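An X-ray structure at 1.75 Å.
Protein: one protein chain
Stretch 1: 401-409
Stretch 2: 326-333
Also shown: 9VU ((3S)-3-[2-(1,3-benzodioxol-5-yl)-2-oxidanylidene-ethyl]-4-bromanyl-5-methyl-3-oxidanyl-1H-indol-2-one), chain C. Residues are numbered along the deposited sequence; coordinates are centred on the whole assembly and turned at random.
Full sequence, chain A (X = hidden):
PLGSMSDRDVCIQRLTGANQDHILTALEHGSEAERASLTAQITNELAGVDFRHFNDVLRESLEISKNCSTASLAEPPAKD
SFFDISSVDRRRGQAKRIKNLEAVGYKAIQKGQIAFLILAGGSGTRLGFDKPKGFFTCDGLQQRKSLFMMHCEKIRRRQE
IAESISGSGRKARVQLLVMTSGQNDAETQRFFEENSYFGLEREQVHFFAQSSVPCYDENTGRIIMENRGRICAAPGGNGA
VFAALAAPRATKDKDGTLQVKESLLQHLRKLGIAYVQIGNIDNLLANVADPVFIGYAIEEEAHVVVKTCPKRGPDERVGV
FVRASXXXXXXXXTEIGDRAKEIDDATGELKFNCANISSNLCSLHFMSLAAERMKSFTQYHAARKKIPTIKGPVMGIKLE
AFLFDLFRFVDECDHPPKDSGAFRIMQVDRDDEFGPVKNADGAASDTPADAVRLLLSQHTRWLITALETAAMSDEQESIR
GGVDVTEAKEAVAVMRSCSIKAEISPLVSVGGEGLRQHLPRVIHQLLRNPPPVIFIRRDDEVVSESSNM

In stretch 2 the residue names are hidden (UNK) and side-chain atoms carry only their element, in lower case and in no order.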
ATOM      1  N   ALA A 401      14.103   1.654   4.153  1.00  9.86           N
ATOM      2  CA  ALA A 401      13.350   1.405   5.374  1.00  9.52           C
ATOM      3  C   ALA A 401      11.893   1.150   5.029  1.00  9.41           C
ATOM      4  O   ALA A 401      11.389   1.633   4.012  1.00  9.56           O
ATOM      5  CB  ALA A 401      13.482   2.566   6.367  1.00  9.96           C
ATOM      6  N   PHE A 402      11.226   0.371   5.882  1.00 10.20           N
ATOM      7  CA  PHE A 402       9.841  -0.066   5.628  1.00 10.57           C
ATOM      8  C   PHE A 402       8.944   0.305   6.788  1.00 10.87           C
ATOM      9  O   PHE A 402       9.438   0.551   7.901  1.00 10.16           O
ATOM     10  CB  PHE A 402       9.824  -1.585   5.412  1.00 11.75           C
ATOM     11  CG  PHE A 402      10.760  -2.000   4.346  1.00 12.67           C
ATOM     12  CD1 PHE A 402      10.437  -1.762   3.008  1.00 13.87           C
ATOM     13  CD2 PHE A 402      12.019  -2.486   4.665  1.00 13.87           C
ATOM     14  CE1 PHE A 402      11.345  -2.062   2.008  1.00 14.68           C
ATOM     15  CE2 PHE A 402      12.931  -2.814   3.654  1.00 15.14           C
ATOM     16  CZ  PHE A 402      12.589  -2.597   2.326  1.00 14.48           C
ATOM     17  N   LEU A 403       7.640   0.374   6.535  1.00 10.67           N
ATOM     18  CA  LEU A 403       6.692   0.667   7.579  1.00 11.66           C
ATOM     19  C   LEU A 403       6.973  -0.219   8.793  1.00 10.93           C
ATOM     20  O   LEU A 403       7.031   0.285   9.918  1.00 10.18           O
ATOM     21  CB  LEU A 403       5.255   0.486   7.068  1.00 13.95           C
ATOM     22  CG  LEU A 403       4.890   1.673   6.170  1.00 15.93           C
ATOM     23  CD1 LEU A 403       4.014   1.261   5.012  1.00 16.75           C
ATOM     24  CD2 LEU A 403       4.200   2.689   7.031  1.00 18.03           C
ATOM     25  N   PHE A 404       7.225  -1.507   8.562  1.00 10.83           N
ATOM     26  CA  PHE A 404       7.419  -2.446   9.686  1.00 10.68           C
ATOM     27  C   PHE A 404       8.620  -2.135  10.568  1.00 10.61           C
ATOM     28  O   PHE A 404       8.679  -2.591  11.696  1.00 10.46           O
ATOM     29  CB  PHE A 404       7.419  -3.938   9.267  1.00 11.38           C
ATOM     30  CG  PHE A 404       8.580  -4.353   8.379  1.00 12.16           C
ATOM     31  CD1 PHE A 404       9.885  -4.464   8.891  1.00 12.19           C
ATOM     32  CD2 PHE A 404       8.358  -4.667   7.030  1.00 12.54           C
ATOM     33  CE1 PHE A 404      10.948  -4.834   8.077  1.00 13.36           C
ATOM     34  CE2 PHE A 404       9.433  -5.069   6.217  1.00 13.21           C
ATOM     35  CZ  PHE A 404      10.717  -5.158   6.743  1.00 12.72           C
ATOM     36  N   ASP A 405       9.575  -1.356  10.070  1.00 10.21           N
ATOM     37  CA  ASP A 405      10.730  -1.003  10.907  1.00 10.03           C
ATOM     38  C   ASP A 405      10.300  -0.100  12.060  1.00  9.92           C
ATOM     39  O   ASP A 405      11.010   0.012  13.067  1.00  9.99           O
ATOM     40  CB  ASP A 405      11.789  -0.281  10.057  1.00 10.75           C
ATOM     41  CG  ASP A 405      12.546  -1.229   9.134  1.00 11.35           C
ATOM     42  OD1 ASP A 405      13.041  -2.294   9.602  1.00 11.19           O
ATOM     43  OD2 ASP A 405      12.703  -0.887   7.946  1.00 12.10           O
ATOM     44  N   LEU A 406       9.155   0.570  11.897  1.00  9.50           N
ATOM     45  CA  LEU A 406       8.681   1.481  12.938  1.00  9.73           C
ATOM     46  C   LEU A 406       7.668   0.847  13.895  1.00  9.60           C
ATOM     47  O   LEU A 406       7.239   1.505  14.861  1.00  9.68           O
ATOM     48  CB  LEU A 406       8.085   2.752  12.310  1.00 10.11           C
ATOM     49  CG  LEU A 406       9.097   3.750  11.696  1.00 10.68           C
ATOM     50  CD1 LEU A 406      10.090   4.313  12.697  1.00 10.70           C
ATOM     51  CD2 LEU A 406       9.832   3.082  10.558  1.00 11.06           C
ATOM     52  N   PHE A 407       7.260  -0.393  13.647  1.00  9.28           N
ATOM     53  CA  PHE A 407       6.211  -0.958  14.504  1.00  9.69           C
ATOM     54  C   PHE A 407       6.688  -1.182  15.941  1.00 10.01           C
ATOM     55  O   PHE A 407       5.871  -1.296  16.849  1.00  9.78           O
ATOM     56  CB  PHE A 407       5.641  -2.269  13.945  1.00  9.35           C
ATOM     57  CG  PHE A 407       4.950  -2.112  12.614  1.00  9.35           C
ATOM     58  CD1 PHE A 407       4.442  -0.890  12.217  1.00  9.80           C
ATOM     59  CD2 PHE A 407       4.759  -3.230  11.796  1.00  9.64           C
ATOM     60  CE1 PHE A 407       3.789  -0.759  10.980  1.00  9.74           C
ATOM     61  CE2 PHE A 407       4.124  -3.114  10.567  1.00  9.42           C
ATOM     62  CZ  PHE A 407       3.649  -1.877  10.166  1.00  9.83           C
ATOM     63  N   ARG A 408       8.006  -1.259  16.135  1.00 11.02           N
ATOM     64  CA  ARG A 408       8.574  -1.377  17.490  1.00 12.39           C
ATOM     65  C   ARG A 408       8.155  -0.218  18.416  1.00 12.08           C
ATOM     66  O   ARG A 408       8.239  -0.351  19.637  1.00 12.06           O
ATOM     67  CB  ARG A 408      10.100  -1.435  17.399  1.00 14.55           C
ATOM     68  CG  ARG A 408      10.716  -0.157  16.893  1.00 18.16           C
ATOM     69  CD  ARG A 408      12.162  -0.066  17.336  1.00 24.41           C
ATOM     70  NE  ARG A 408      13.062  -0.485  16.289  1.00 30.23           N
ATOM     71  CZ  ARG A 408      14.390  -0.488  16.420  1.00 32.35           C
ATOM     72  NH1 ARG A 408      14.962  -0.084  17.556  1.00 34.19           N
ATOM     73  NH2 ARG A 408      15.141  -0.896  15.418  1.00 29.81           N
ATOM     74  N   PHE A 409       7.707   0.899  17.828  1.00 10.99           N
ATOM     75  CA  PHE A 409       7.300   2.080  18.596  1.00 11.13           C
ATOM     76  C   PHE A 409       5.819   2.135  18.926  1.00 11.33           C
ATOM     77  O   PHE A 409       5.374   3.083  19.599  1.00 11.19           O
ATOM     78  CB  PHE A 409       7.713   3.370  17.864  1.00 11.76           C
ATOM     79  CG  PHE A 409       9.184   3.450  17.607  1.00 12.82           C
ATOM     80  CD1 PHE A 409      10.079   3.599  18.671  1.00 13.29           C
ATOM     81  CD2 PHE A 409       9.678   3.366  16.313  1.00 12.68           C
ATOM     82  CE1 PHE A 409      11.452   3.663  18.435  1.00 14.25           C
ATOM     83  CE2 PHE A 409      11.046   3.408  16.055  1.00 12.93           C
ATOM     84  CZ  PHE A 409      11.938   3.577  17.131  1.00 13.25           C
ATOM     85  N   UNK A 326       9.492  -8.466  22.943  1.00 18.58           N
ATOM     86  CA  UNK A 326       8.249  -7.726  23.008  1.00 18.58           C
ATOM     87  C   UNK A 326       7.995  -6.696  21.901  1.00 17.58           C
ATOM     88  O   UNK A 326       7.021  -5.951  21.978  1.00 19.62           O
ATOM     89  N   UNK A 327       8.829  -6.669  20.863  1.00 16.57           N
ATOM     90  CA  UNK A 327       8.715  -5.672  19.787  1.00 15.64           C
ATOM     91  C   UNK A 327       8.378  -6.366  18.472  1.00 14.25           C
ATOM     92  O   UNK A 327       9.057  -7.315  18.081  1.00 13.45           O
ATOM     93  n   UNK A 327       9.580  -1.558  23.363  1.00 27.54           N
ATOM     94  c   UNK A 327      10.029  -4.896  19.612  1.00 18.32           C
ATOM     95  c   UNK A 327       9.605  -3.231  21.483  1.00 22.42           C
ATOM     96  c   UNK A 327      10.567  -4.249  20.890  1.00 20.45           C
ATOM     97  c   UNK A 327      10.011  -2.914  22.928  1.00 25.81           C
ATOM     98  N   UNK A 328       7.341  -5.878  17.787  1.00 12.63           N
ATOM     99  CA  UNK A 328       6.908  -6.502  16.534  1.00 12.08           C
ATOM    100  C   UNK A 328       7.673  -5.986  15.356  1.00 12.14           C
ATOM    101  O   UNK A 328       7.962  -4.787  15.261  1.00 12.26           O
ATOM    102  c   UNK A 328       3.947 -10.700  16.297  1.00 14.82           C
ATOM    103  c   UNK A 328       5.434  -6.213  16.311  1.00 12.58           C
ATOM    104  c   UNK A 328       2.891 -10.072  18.416  1.00 15.38           C
ATOM    105  c   UNK A 328       3.173 -11.015  17.426  1.00 15.27           C
ATOM    106  c   UNK A 328       4.234  -8.444  17.074  1.00 14.33           C
ATOM    107  c   UNK A 328       4.024  -6.635  18.433  1.00 13.22           C
ATOM    108  n   UNK A 328       3.329  -7.683  19.012  1.00 14.79           N
ATOM    109  c   UNK A 328       4.483  -9.410  16.107  1.00 14.38           C
ATOM    110  c   UNK A 328       3.412  -8.793  18.236  1.00 14.29           C
ATOM    111  c   UNK A 328       4.592  -7.031  17.234  1.00 13.41           C
ATOM    112  N   UNK A 329       7.965  -6.884  14.415  1.00 11.22           N
ATOM    113  CA  UNK A 329       8.663  -6.532  13.205  1.00 11.27           C
ATOM    114  C   UNK A 329       8.575  -7.667  12.189  1.00 11.11           C
ATOM    115  O   UNK A 329       7.784  -8.596  12.353  1.00 10.41           O
ATOM    116  N   UNK A 330       9.382  -7.563  11.145  1.00 11.38           N
ATOM    117  CA  UNK A 330       9.387  -8.569  10.070  1.00 11.84           C
ATOM    118  C   UNK A 330      10.795  -9.097   9.885  1.00 13.57           C
ATOM    119  O   UNK A 330      11.775  -8.315   9.867  1.00 14.38           O
ATOM    120  c   UNK A 330       7.388  -7.631   8.854  1.00 10.88           C
ATOM    121  c   UNK A 330       9.082  -8.947   7.556  1.00 11.20           C
ATOM    122  c   UNK A 330       8.863  -7.987   8.738  1.00 11.36           C
ATOM    123  N   UNK A 331      10.902 -10.404   9.740  1.00 13.41           N
ATOM    124  CA  UNK A 331      12.191 -11.029   9.416  1.00 14.75           C
ATOM    125  C   UNK A 331      12.090 -11.478   7.975  1.00 16.45           C
ATOM    126  O   UNK A 331      11.223 -12.292   7.636  1.00 15.04           O
ATOM    127  c   UNK A 331      12.777 -11.756  11.759  1.00 15.85           C
ATOM    128  c   UNK A 331      13.705 -13.023   9.792  1.00 15.17           C
ATOM    129  c   UNK A 331      12.504 -12.232  10.327  1.00 14.97           C
ATOM    130  N   UNK A 332      12.963 -10.920   7.138  1.00 19.34           N
ATOM    131  CA  UNK A 332      12.957 -11.180   5.697  1.00 22.18           C
ATOM    132  C   UNK A 332      13.521 -12.571   5.409  1.00 23.13           C
ATOM    133  O   UNK A 332      14.237 -13.140   6.237  1.00 22.70           O
ATOM    134  c   UNK A 332      12.171  -8.059   4.541  1.00 28.62           C
ATOM    135  c   UNK A 332      13.358  -8.634   5.321  1.00 26.11           C
ATOM    136  o   UNK A 332      11.081  -8.679   4.492  1.00 26.62           O
ATOM    137  o   UNK A 332      12.319  -6.945   3.986  1.00 31.29           O
ATOM    138  c   UNK A 332      13.746 -10.077   4.950  1.00 24.83           C
ATOM    139  N   UNK A 333      13.195 -13.129   4.241  1.00 24.10           N
ATOM    140  CA  UNK A 333      13.579 -14.503   3.936  1.00 25.91           C
ATOM    141  C   UNK A 333      15.103 -14.724   3.965  1.00 26.74           C
ATOM    142  O   UNK A 333      15.557 -15.799   4.351  1.00 26.29           O
ATOM    143  o   UNK A 333      13.734 -20.547   1.639  1.00 32.66           O
ATOM    144  c   UNK A 333      14.372 -18.292   1.227  1.00 31.56           C
ATOM    145  c   UNK A 333      13.003 -14.975   2.590  1.00 27.34           C
ATOM    146  c   UNK A 333      14.193 -16.935   1.462  1.00 31.10           C
ATOM    147  c   UNK A 333      13.198 -16.470   2.342  1.00 29.34           C
ATOM    148  c   UNK A 333      12.389 -17.417   2.985  1.00 29.40           C
ATOM    149  c   UNK A 333      13.561 -19.203   1.878  1.00 31.81           C
ATOM    150  c   UNK A 333      12.558 -18.773   2.755  1.00 30.68           C
TER
HETATM  151  OAN 9VU C1539      16.418  12.647   6.500  1.00 13.61           O
HETATM  152  CAH 9VU C1539      15.246  12.783   6.902  1.00 13.99           C
HETATM  153  NAG 9VU C1539      14.581  13.941   6.881  1.00 14.02           N
HETATM  154  CAC 9VU C1539      13.347  13.747   7.421  1.00 13.59           C
HETATM  155  CAB 9VU C1539      12.370  14.639   7.615  1.00 13.80           C
HETATM  156  CAA 9VU C1539      11.146  14.308   8.217  1.00 14.26           C
HETATM  157  CAF 9VU C1539      10.968  12.984   8.638  1.00 14.55           C
HETATM  158  CAJ 9VU C1539       9.735  12.596   9.264  1.00 14.82           C
HETATM  159  CAE 9VU C1539      12.029  12.079   8.412  1.00 13.97           C
HETATM  160 BRA  9VU C1539      11.723  10.280   8.937  1.00 15.30          BR
HETATM  161  CAD 9VU C1539      13.196  12.451   7.814  1.00 13.91           C
HETATM  162  CAI 9VU C1539      14.428  11.779   7.490  1.00 13.97           C
HETATM  163  OAL 9VU C1539      15.095  11.382   8.691  1.00 15.78           O
HETATM  164  CAM 9VU C1539      14.289  10.467   6.672  1.00 13.67           C
HETATM  165  CAO 9VU C1539      13.777  10.685   5.233  1.00 13.40           C
HETATM  166  OAP 9VU C1539      13.699  11.850   4.814  1.00 14.80           O
HETATM  167  CAQ 9VU C1539      13.473   9.535   4.447  1.00 13.19           C
HETATM  168  CAV 9VU C1539      13.314   8.262   4.999  1.00 12.82           C
HETATM  169  CAU 9VU C1539      13.039   7.189   4.235  1.00 12.68           C
HETATM  170  OAY 9VU C1539      12.844   5.894   4.620  1.00 12.32           O
HETATM  171  CAX 9VU C1539      12.996   5.141   3.385  1.00 11.89           C
HETATM  172  OAW 9VU C1539      12.584   6.072   2.378  1.00 11.82           O
HETATM  173  CAT 9VU C1539      12.876   7.296   2.917  1.00 12.53           C
HETATM  174  CAS 9VU C1539      12.997   8.491   2.314  1.00 12.63           C
HETATM  175  CAR 9VU C1539      13.285   9.632   3.062  1.00 13.19           C
HETATM  176  O   HOH W   1      10.410   0.396  21.343  1.00 36.49           O
HETATM  177  O   HOH W   2       9.619  -2.837  14.240  1.00 11.08           O
HETATM  178  O   HOH W   3       6.098  -3.546  18.689  1.00 12.77           O

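Position 326 has backbone atoms and no side chain. Its phi is 74°, a positive value that favours glycine, and nothing of stretch 1 lies close. It is G326.

Position 327 carries four carbons in a row ending in a nitrogen. That is a lysine chain, K327. Its CB points toward stretch 1 and lies 4.1 Å from R408 CB. Further out, CD of K327 is 3.7 Å from R408 O. NZ of K327 donates to water 1 at 2.9 Å, and this water donates in turn to R408 O at 2.9 Å.

Position 328 has one carbon, then fused five- and six-membered rings holding eight carbons and one nitrogen. Only an indole fits, so this is W328. Its CB points sideways and the end of the side chain leads away, so the backbone makes the close approaches. W328 O lies 3.7 Å from F407 CB and 3.6 Å from R408 N.

Position 329 has no side-chain atoms. An ideal CB would be 4.3 Å from F404 O, and there is room for it, so this contact does not demand the absence. The missing side chain itself gives the name, G329. Its CA is 4.2 Å from F404 O.

Position 330 has three carbons, one carrying the other two. A side chain branched at CB with carbon alone is valine, V330. It points toward stretch 1 and covers one face of the F404 ring. CB sits 3.5 Å from the centroid of the F404 ring, 6° off the ring normal, a CH-pi contact. CG2 of V330 is 3.5 Å from F404 CG.

Position 331 has the same three-carbon fork, but its CB points away and it touches nothing of stretch 1. It is V331.

Position 332 has three carbons, the third carrying two oxygens. This is a carboxylate on a two-carbon arm, E332. Its OE2 lies at the edge of the F404 ring, 3.7 Å from F404 CZ, and 4.2 Å from F402 CE2.

Position 333 has one carbon, then a six-carbon ring bearing an oxygen. It is Y333, out of reach of stretch 1; its OH is hydrogen-bonded elsewhere in the structure.

No direct hydrogen bond joins the stretches. The apolar part is V330 against F404, and waters supply the polar links. Water 2 donates to W328 O at 2.8 Å and to F404 O at 2.7 Å, and accepts from R408 N at 2.9 Å. Water 3 accepts from W328 N at 2.8 Å and donates to F407 O at 2.9 Å.

Stretch 2 (326-333) GKWGVVEY
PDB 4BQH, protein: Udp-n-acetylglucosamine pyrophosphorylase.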